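Ribosomal RNA small subunit methyltransferase E (Neisseria gonorrhoeae, PDB 5VM8) probably methylates N3 of a uridine in 16S ribosomal RNA, using S-adenosyl methionine as the methyl donor. Local coordinates at residues A[165-178]-A[191-205]. Numbering follows the deposited sequence.
Sequences LDKMPSENTKLIMS and PSGAIVFMVGPEGGW
Two neighbouring parallel strands of the methyltransferase sheet, 173-177 and 195-199, pair T173 with I195 through I176 with M198. Five backbone bonds form the ladder: T173 N to A194 O, V196 N to T173 O, L175 N to V196 O, M198 N to L175 O and M177 N to M198 O. Most run nearly straight; the M198 N bond is bent to 140° at the hydrogen. Beyond the last rung W205 gives its indole NE1 to M177 O at 3.2 Å in a bent bond (137°), the oxygen in the ring plane but NE1 tilted from the carbonyl plane. A water donates to the same oxygen and accepts from G200 N, linking the end of strand 173-177 to the loop after strand 195-199. I176, its CG1 anti to the backbone N (chi1 -179°), lays CD1 over one face of the indole, 3.8 Å from the five-membered ring centroid in a CH-pi contact; G200 CA lies over the rim of the opposite face. In this trefoil-knotted SPOUT domain the two strands lie inside a parallel sheet, flanked by strands 85-90 and 219-222. On the face of V196 and M198, the bent M168 chain brings CE to 3.7 Å from V196 CG1, and L165 CD2 meets M198 SD crosswise at 3.6 Å. N172 ND2 lies 3.4 Å from V196 CG2. F197, on the face it shares with L175, packs against helix 232-244; its ring edge meets M177, whose CG is a tight 3.2 Å from F197 CE1 and whose SD makes a Met-aromatic contact 5.0 Å from the ring centroid.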
ATOM      1  N   LEU A 165     -13.666   7.885  -9.755  1.00 81.12           N
ATOM      2  CA  LEU A 165     -13.363   7.800 -11.184  1.00 82.84           C
ATOM      3  C   LEU A 165     -12.768   9.104 -11.710  1.00 90.41           C
ATOM      4  O   LEU A 165     -11.863   9.096 -12.553  1.00 86.63           O
ATOM      5  CB  LEU A 165     -14.623   7.433 -11.966  1.00 76.47           C
ATOM      6  CG  LEU A 165     -15.058   5.977 -11.850  1.00 64.54           C
ATOM      7  CD1 LEU A 165     -16.134   5.659 -12.852  1.00 63.13           C
ATOM      8  CD2 LEU A 165     -13.891   5.102 -12.068  1.00 66.24           C
ATOM      9  N   ASP A 166     -13.285  10.233 -11.246  1.00 97.36           N
ATOM     10  CA  ASP A 166     -12.894  11.543 -11.735  1.00106.02           C
ATOM     11  C   ASP A 166     -11.684  12.117 -10.992  1.00107.93           C
ATOM     12  O   ASP A 166     -11.460  13.332 -11.045  1.00118.34           O
ATOM     13  CB  ASP A 166     -14.084  12.502 -11.621  1.00113.49           C
ATOM     14  CG  ASP A 166     -15.427  11.790 -11.760  1.00114.17           C
ATOM     15  OD1 ASP A 166     -15.516  10.855 -12.583  1.00108.74           O
ATOM     16  OD2 ASP A 166     -16.392  12.163 -11.047  1.00113.96           O
ATOM     17  N   LYS A 167     -10.897  11.284 -10.308  1.00 97.02           N
ATOM     18  CA  LYS A 167      -9.877  11.820  -9.411  1.00 98.00           C
ATOM     19  C   LYS A 167      -8.538  12.089 -10.104  1.00 98.21           C
ATOM     20  O   LYS A 167      -7.976  13.179  -9.964  1.00104.42           O
ATOM     21  CB  LYS A 167      -9.682  10.864  -8.224  1.00 92.38           C
ATOM     22  N   MET A 168      -8.016  11.126 -10.848  1.00 88.16           N
ATOM     23  CA  MET A 168      -6.667  11.226 -11.387  1.00 87.31           C
ATOM     24  C   MET A 168      -6.636  12.150 -12.600  1.00 92.00           C
ATOM     25  O   MET A 168      -7.672  12.423 -13.213  1.00 88.15           O
ATOM     26  CB  MET A 168      -6.123   9.833 -11.737  1.00 79.85           C
ATOM     27  CG  MET A 168      -6.756   9.142 -12.935  1.00 74.32           C
ATOM     28  SD  MET A 168      -8.526   8.835 -12.773  1.00 71.83           S
ATOM     29  CE  MET A 168      -8.640   7.970 -11.203  1.00 68.14           C
ATOM     30  N   PRO A 169      -5.462  12.669 -12.959  1.00105.30           N
ATOM     31  CA  PRO A 169      -5.378  13.492 -14.168  1.00111.09           C
ATOM     32  C   PRO A 169      -5.657  12.654 -15.405  1.00102.60           C
ATOM     33  O   PRO A 169      -5.536  11.426 -15.406  1.00 98.18           O
ATOM     34  CB  PRO A 169      -3.931  14.009 -14.163  1.00115.06           C
ATOM     35  CG  PRO A 169      -3.459  13.857 -12.757  1.00114.85           C
ATOM     36  CD  PRO A 169      -4.181  12.642 -12.227  1.00110.06           C
ATOM     37  N   SER A 170      -6.024  13.353 -16.477  1.00 98.93           N
ATOM     38  CA  SER A 170      -6.386  12.678 -17.718  1.00 89.15           C
ATOM     39  C   SER A 170      -5.224  11.861 -18.272  1.00 76.82           C
ATOM     40  O   SER A 170      -5.429  10.764 -18.803  1.00 63.45           O
ATOM     41  CB  SER A 170      -6.856  13.704 -18.753  1.00 96.18           C
ATOM     42  OG  SER A 170      -7.979  14.426 -18.286  1.00100.67           O
ATOM     43  N   GLU A 171      -3.998  12.393 -18.178  1.00 72.58           N
ATOM     44  CA  GLU A 171      -2.829  11.765 -18.788  1.00 72.40           C
ATOM     45  C   GLU A 171      -2.456  10.427 -18.148  1.00 63.01           C
ATOM     46  O   GLU A 171      -1.672   9.682 -18.743  1.00 60.86           O
ATOM     47  CB  GLU A 171      -1.633  12.733 -18.754  1.00 70.25           C
ATOM     48  N   ASN A 172      -3.016  10.089 -16.988  1.00 58.68           N
ATOM     49  CA  ASN A 172      -2.693   8.823 -16.341  1.00 59.08           C
ATOM     50  C   ASN A 172      -3.137   7.638 -17.189  1.00 56.98           C
ATOM     51  O   ASN A 172      -4.017   7.743 -18.044  1.00 63.13           O
ATOM     52  CB  ASN A 172      -3.330   8.757 -14.952  1.00 63.77           C
ATOM     53  CG  ASN A 172      -2.408   9.292 -13.862  1.00 73.01           C
ATOM     54  OD1 ASN A 172      -1.422   9.972 -14.147  1.00 79.29           O
ATOM     55  ND2 ASN A 172      -2.742   9.011 -12.605  1.00 73.91           N
ATOM     56  N   THR A 173      -2.476   6.511 -16.971  1.00 54.69           N
ATOM     57  CA  THR A 173      -2.886   5.241 -17.550  1.00 48.22           C
ATOM     58  C   THR A 173      -3.928   4.629 -16.631  1.00 43.45           C
ATOM     59  O   THR A 173      -3.655   4.385 -15.449  1.00 42.50           O
ATOM     60  CB  THR A 173      -1.669   4.320 -17.737  1.00 50.97           C
ATOM     61  OG1 THR A 173      -0.864   4.822 -18.821  1.00 56.32           O
ATOM     62  CG2 THR A 173      -2.099   2.879 -18.059  1.00 43.72           C
ATOM     63  N   LYS A 174      -5.124   4.430 -17.151  1.00 43.47           N
ATOM     64  CA  LYS A 174      -6.305   4.125 -16.350  1.00 45.96           C
ATOM     65  C   LYS A 174      -6.796   2.740 -16.745  1.00 46.83           C
ATOM     66  O   LYS A 174      -7.252   2.527 -17.876  1.00 50.66           O
ATOM     67  CB  LYS A 174      -7.371   5.202 -16.539  1.00 45.17           C
ATOM     68  CG  LYS A 174      -6.812   6.607 -16.297  1.00 48.86           C
ATOM     69  CD  LYS A 174      -7.912   7.694 -16.319  1.00 54.74           C
ATOM     70  CE  LYS A 174      -8.191   8.226 -17.724  1.00 56.15           C
ATOM     71  NZ  LYS A 174      -7.108   9.114 -18.218  1.00 57.70           N
ATOM     72  N   LEU A 175      -6.674   1.811 -15.810  1.00 45.04           N
ATOM     73  CA  LEU A 175      -6.855   0.391 -16.032  1.00 37.97           C
ATOM     74  C   LEU A 175      -7.921  -0.131 -15.080  1.00 46.49           C
ATOM     75  O   LEU A 175      -7.929   0.222 -13.898  1.00 49.74           O
ATOM     76  CB  LEU A 175      -5.523  -0.342 -15.801  1.00 36.93           C
ATOM     77  CG  LEU A 175      -4.394   0.158 -16.707  1.00 45.89           C
ATOM     78  CD1 LEU A 175      -3.134  -0.660 -16.495  1.00 49.62           C
ATOM     79  CD2 LEU A 175      -4.784   0.161 -18.206  1.00 38.99           C
ATOM     80  N   ILE A 176      -8.817  -0.970 -15.598  1.00 36.78           N
ATOM     81  CA  ILE A 176      -9.776  -1.692 -14.783  1.00 36.31           C
ATOM     82  C   ILE A 176      -9.675  -3.171 -15.127  1.00 45.55           C
ATOM     83  O   ILE A 176      -9.632  -3.536 -16.311  1.00 47.74           O
ATOM     84  CB  ILE A 176     -11.215  -1.150 -14.966  1.00 37.13           C
ATOM     85  CG1 ILE A 176     -12.181  -1.920 -14.078  1.00 36.78           C
ATOM     86  CG2 ILE A 176     -11.656  -1.189 -16.426  1.00 38.58           C
ATOM     87  CD1 ILE A 176     -13.630  -1.403 -14.105  1.00 37.80           C
ATOM     88  N   MET A 177      -9.564  -4.014 -14.096  1.00 47.02           N
ATOM     89  CA  MET A 177      -9.574  -5.464 -14.294  1.00 47.45           C
ATOM     90  C   MET A 177     -10.982  -5.924 -14.590  1.00 44.23           C
ATOM     91  O   MET A 177     -11.865  -5.870 -13.732  1.00 45.14           O
ATOM     92  CB  MET A 177      -9.032  -6.217 -13.087  1.00 52.34           C
ATOM     93  CG  MET A 177      -7.569  -6.014 -12.862  1.00 60.92           C
ATOM     94  SD  MET A 177      -6.750  -7.530 -12.316  1.00 63.82           S
ATOM     95  CE  MET A 177      -7.345  -8.706 -13.531  1.00 69.36           C
ATOM     96  N   SER A 178     -11.182  -6.385 -15.804  1.00 32.67           N
ATOM     97  CA  SER A 178     -12.497  -6.790 -16.229  1.00 36.53           C
ATOM     98  C   SER A 178     -12.306  -7.580 -17.488  1.00 44.91           C
ATOM     99  O   SER A 178     -11.352  -7.338 -18.225  1.00 44.77           O
ATOM    100  CB  SER A 178     -13.398  -5.569 -16.503  1.00 40.42           C
ATOM    101  OG  SER A 178     -14.593  -5.970 -17.131  1.00 46.12           O
ATOM    102  N   PRO A 191       2.608   2.807 -20.962  1.00 71.83           N
ATOM    103  CA  PRO A 191       2.320   3.922 -20.060  1.00 68.01           C
ATOM    104  C   PRO A 191       3.513   4.855 -19.995  1.00 69.41           C
ATOM    105  O   PRO A 191       4.659   4.414 -19.938  1.00 76.21           O
ATOM    106  CB  PRO A 191       2.041   3.251 -18.710  1.00 68.95           C
ATOM    107  CG  PRO A 191       2.608   1.858 -18.828  1.00 74.35           C
ATOM    108  CD  PRO A 191       2.549   1.496 -20.284  1.00 76.37           C
ATOM    109  N   SER A 192       3.243   6.150 -20.050  1.00 77.01           N
ATOM    110  CA  SER A 192       4.323   7.122 -19.965  1.00 88.14           C
ATOM    111  C   SER A 192       4.515   7.623 -18.543  1.00 87.60           C
ATOM    112  O   SER A 192       5.648   7.890 -18.132  1.00 97.15           O
ATOM    113  CB  SER A 192       4.084   8.297 -20.931  1.00 92.01           C
ATOM    114  OG  SER A 192       3.361   9.357 -20.329  1.00 89.41           O
ATOM    115  N   GLY A 193       3.435   7.771 -17.785  1.00 78.28           N
ATOM    116  CA  GLY A 193       3.564   8.273 -16.432  1.00 78.34           C
ATOM    117  C   GLY A 193       2.957   7.378 -15.372  1.00 73.57           C
ATOM    118  O   GLY A 193       3.355   6.219 -15.222  1.00 74.65           O
ATOM    119  N   ALA A 194       1.981   7.898 -14.638  1.00 67.88           N
ATOM    120  CA  ALA A 194       1.435   7.148 -13.526  1.00 60.61           C
ATOM    121  C   ALA A 194       0.355   6.182 -14.012  1.00 56.15           C
ATOM    122  O   ALA A 194      -0.269   6.373 -15.065  1.00 57.95           O
ATOM    123  CB  ALA A 194       0.887   8.096 -12.467  1.00 45.64           C
ATOM    124  N   ILE A 195       0.127   5.149 -13.205  1.00 51.33           N
ATOM    125  CA  ILE A 195      -0.874   4.118 -13.449  1.00 50.48           C
ATOM    126  C   ILE A 195      -1.909   4.166 -12.332  1.00 49.86           C
ATOM    127  O   ILE A 195      -1.563   4.274 -11.150  1.00 44.85           O
ATOM    128  CB  ILE A 195      -0.242   2.715 -13.523  1.00 50.63           C
ATOM    129  CG1 ILE A 195       0.737   2.624 -14.690  1.00 56.97           C
ATOM    130  CG2 ILE A 195      -1.320   1.624 -13.619  1.00 42.43           C
ATOM    131  CD1 ILE A 195       1.655   1.423 -14.600  1.00 59.89           C
ATOM    132  N   VAL A 196      -3.178   4.066 -12.720  1.00 46.69           N
ATOM    133  CA  VAL A 196      -4.297   3.974 -11.800  1.00 39.62           C
ATOM    134  C   VAL A 196      -4.999   2.681 -12.152  1.00 40.80           C
ATOM    135  O   VAL A 196      -5.390   2.463 -13.306  1.00 40.46           O
ATOM    136  CB  VAL A 196      -5.238   5.185 -11.897  1.00 49.50           C
ATOM    137  CG1 VAL A 196      -6.472   4.955 -11.057  1.00 46.54           C
ATOM    138  CG2 VAL A 196      -4.513   6.419 -11.415  1.00 52.11           C
ATOM    139  N   PHE A 197      -5.160   1.828 -11.156  1.00 35.17           N
ATOM    140  CA  PHE A 197      -5.572   0.464 -11.375  1.00 40.09           C
ATOM    141  C   PHE A 197      -6.763   0.178 -10.476  1.00 41.81           C
ATOM    142  O   PHE A 197      -6.661   0.351  -9.260  1.00 44.84           O
ATOM    143  CB  PHE A 197      -4.333  -0.388 -11.045  1.00 38.48           C
ATOM    144  CG  PHE A 197      -4.568  -1.837 -10.939  1.00 31.51           C
ATOM    145  CD1 PHE A 197      -5.199  -2.524 -11.950  1.00 36.13           C
ATOM    146  CD2 PHE A 197      -4.049  -2.536  -9.868  1.00 30.51           C
ATOM    147  CE1 PHE A 197      -5.370  -3.887 -11.880  1.00 32.95           C
ATOM    148  CE2 PHE A 197      -4.222  -3.896  -9.781  1.00 31.87           C
ATOM    149  CZ  PHE A 197      -4.881  -4.576 -10.811  1.00 34.75           C
ATOM    150  N   MET A 198      -7.867  -0.304 -11.061  1.00 40.23           N
ATOM    151  CA  MET A 198      -9.139  -0.437 -10.352  1.00 37.26           C
ATOM    152  C   MET A 198      -9.535  -1.898 -10.218  1.00 40.03           C
ATOM    153  O   MET A 198      -9.564  -2.637 -11.210  1.00 42.27           O
ATOM    154  CB  MET A 198     -10.271   0.285 -11.036  1.00 49.93           C
ATOM    155  CG  MET A 198     -10.185   1.763 -11.017  1.00 62.80           C
ATOM    156  SD  MET A 198     -11.898   2.290 -11.018  1.00 67.18           S
ATOM    157  CE  MET A 198     -12.351   1.307  -9.582  1.00 59.43           C
ATOM    158  N   VAL A 199      -9.855  -2.311  -8.996  1.00 33.47           N
ATOM    159  CA  VAL A 199     -10.190  -3.699  -8.731  1.00 32.98           C
ATOM    160  C   VAL A 199     -11.513  -3.780  -7.980  1.00 37.94           C
ATOM    161  O   VAL A 199     -11.763  -2.996  -7.059  1.00 36.56           O
ATOM    162  CB  VAL A 199      -9.062  -4.406  -7.946  1.00 28.77           C
ATOM    163  CG1 VAL A 199      -9.401  -5.854  -7.745  1.00 31.25           C
ATOM    164  CG2 VAL A 199      -7.753  -4.264  -8.714  1.00 36.28           C
ATOM    165  N   GLY A 200     -12.333  -4.763  -8.342  1.00 34.89           N
ATOM    166  CA  GLY A 200     -13.610  -4.955  -7.710  1.00 42.12           C
ATOM    167  C   GLY A 200     -13.601  -5.839  -6.481  1.00 44.27           C
ATOM    168  O   GLY A 200     -12.576  -6.399  -6.079  1.00 40.81           O
ATOM    169  N   PRO A 201     -14.751  -5.926  -5.835  1.00 38.73           N
ATOM    170  CA  PRO A 201     -14.879  -6.758  -4.636  1.00 38.66           C
ATOM    171  C   PRO A 201     -15.157  -8.196  -5.015  1.00 46.60           C
ATOM    172  O   PRO A 201     -15.098  -8.527  -6.203  1.00 47.43           O
ATOM    173  CB  PRO A 201     -16.069  -6.124  -3.883  1.00 41.25           C
ATOM    174  CG  PRO A 201     -16.954  -5.556  -5.016  1.00 42.20           C
ATOM    175  CD  PRO A 201     -15.988  -5.161  -6.140  1.00 38.60           C
ATOM    176  N   GLU A 202     -15.448  -9.035  -4.010  1.00 42.48           N
ATOM    177  CA  GLU A 202     -15.846 -10.418  -4.246  1.00 51.76           C
ATOM    178  C   GLU A 202     -16.911 -10.506  -5.332  1.00 63.03           C
ATOM    179  O   GLU A 202     -16.742 -11.213  -6.333  1.00 64.09           O
ATOM    180  CB  GLU A 202     -16.404 -11.048  -2.952  1.00 51.97           C
ATOM    181  CG  GLU A 202     -15.583 -10.894  -1.691  1.00 56.75           C
ATOM    182  CD  GLU A 202     -15.849  -9.618  -0.891  1.00 63.68           C
ATOM    183  OE1 GLU A 202     -15.385  -9.567   0.268  1.00 68.03           O
ATOM    184  OE2 GLU A 202     -16.503  -8.674  -1.392  1.00 64.53           O
ATOM    185  N   GLY A 203     -18.010  -9.760  -5.157  1.00 64.88           N
ATOM    186  CA  GLY A 203     -19.146  -9.813  -6.065  1.00 62.65           C
ATOM    187  C   GLY A 203     -18.888  -9.246  -7.447  1.00 61.92           C
ATOM    188  O   GLY A 203     -19.712  -9.450  -8.346  1.00 68.53           O
ATOM    189  N   GLY A 204     -17.793  -8.497  -7.628  1.00 50.56           N
ATOM    190  CA  GLY A 204     -17.441  -7.997  -8.940  1.00 44.07           C
ATOM    191  C   GLY A 204     -18.060  -6.654  -9.277  1.00 53.92           C
ATOM    192  O   GLY A 204     -18.685  -5.975  -8.456  1.00 55.41           O
ATOM    193  N   TRP A 205     -17.839  -6.252 -10.525  1.00 51.01           N
ATOM    194  CA  TRP A 205     -18.407  -5.016 -11.053  1.00 52.50           C
ATOM    195  C   TRP A 205     -19.837  -5.203 -11.560  1.00 58.10           C
ATOM    196  O   TRP A 205     -20.174  -6.242 -12.132  1.00 73.18           O
ATOM    197  CB  TRP A 205     -17.557  -4.491 -12.211  1.00 45.82           C
ATOM    198  CG  TRP A 205     -16.123  -4.213 -11.882  1.00 37.80           C
ATOM    199  CD1 TRP A 205     -15.015  -4.731 -12.500  1.00 35.48           C
ATOM    200  CD2 TRP A 205     -15.644  -3.326 -10.869  1.00 36.48           C
ATOM    201  NE1 TRP A 205     -13.882  -4.206 -11.935  1.00 41.37           N
ATOM    202  CE2 TRP A 205     -14.240  -3.345 -10.929  1.00 38.81           C
ATOM    203  CE3 TRP A 205     -16.272  -2.512  -9.913  1.00 45.85           C
ATOM    204  CZ2 TRP A 205     -13.446  -2.567 -10.086  1.00 41.90           C
ATOM    205  CZ3 TRP A 205     -15.484  -1.758  -9.058  1.00 45.63           C
ATOM    206  CH2 TRP A 205     -14.083  -1.805  -9.138  1.00 45.13           C
TER
HETATM  207  O   HOH W   1     -11.849  -6.501 -10.629  1.00 44.47           O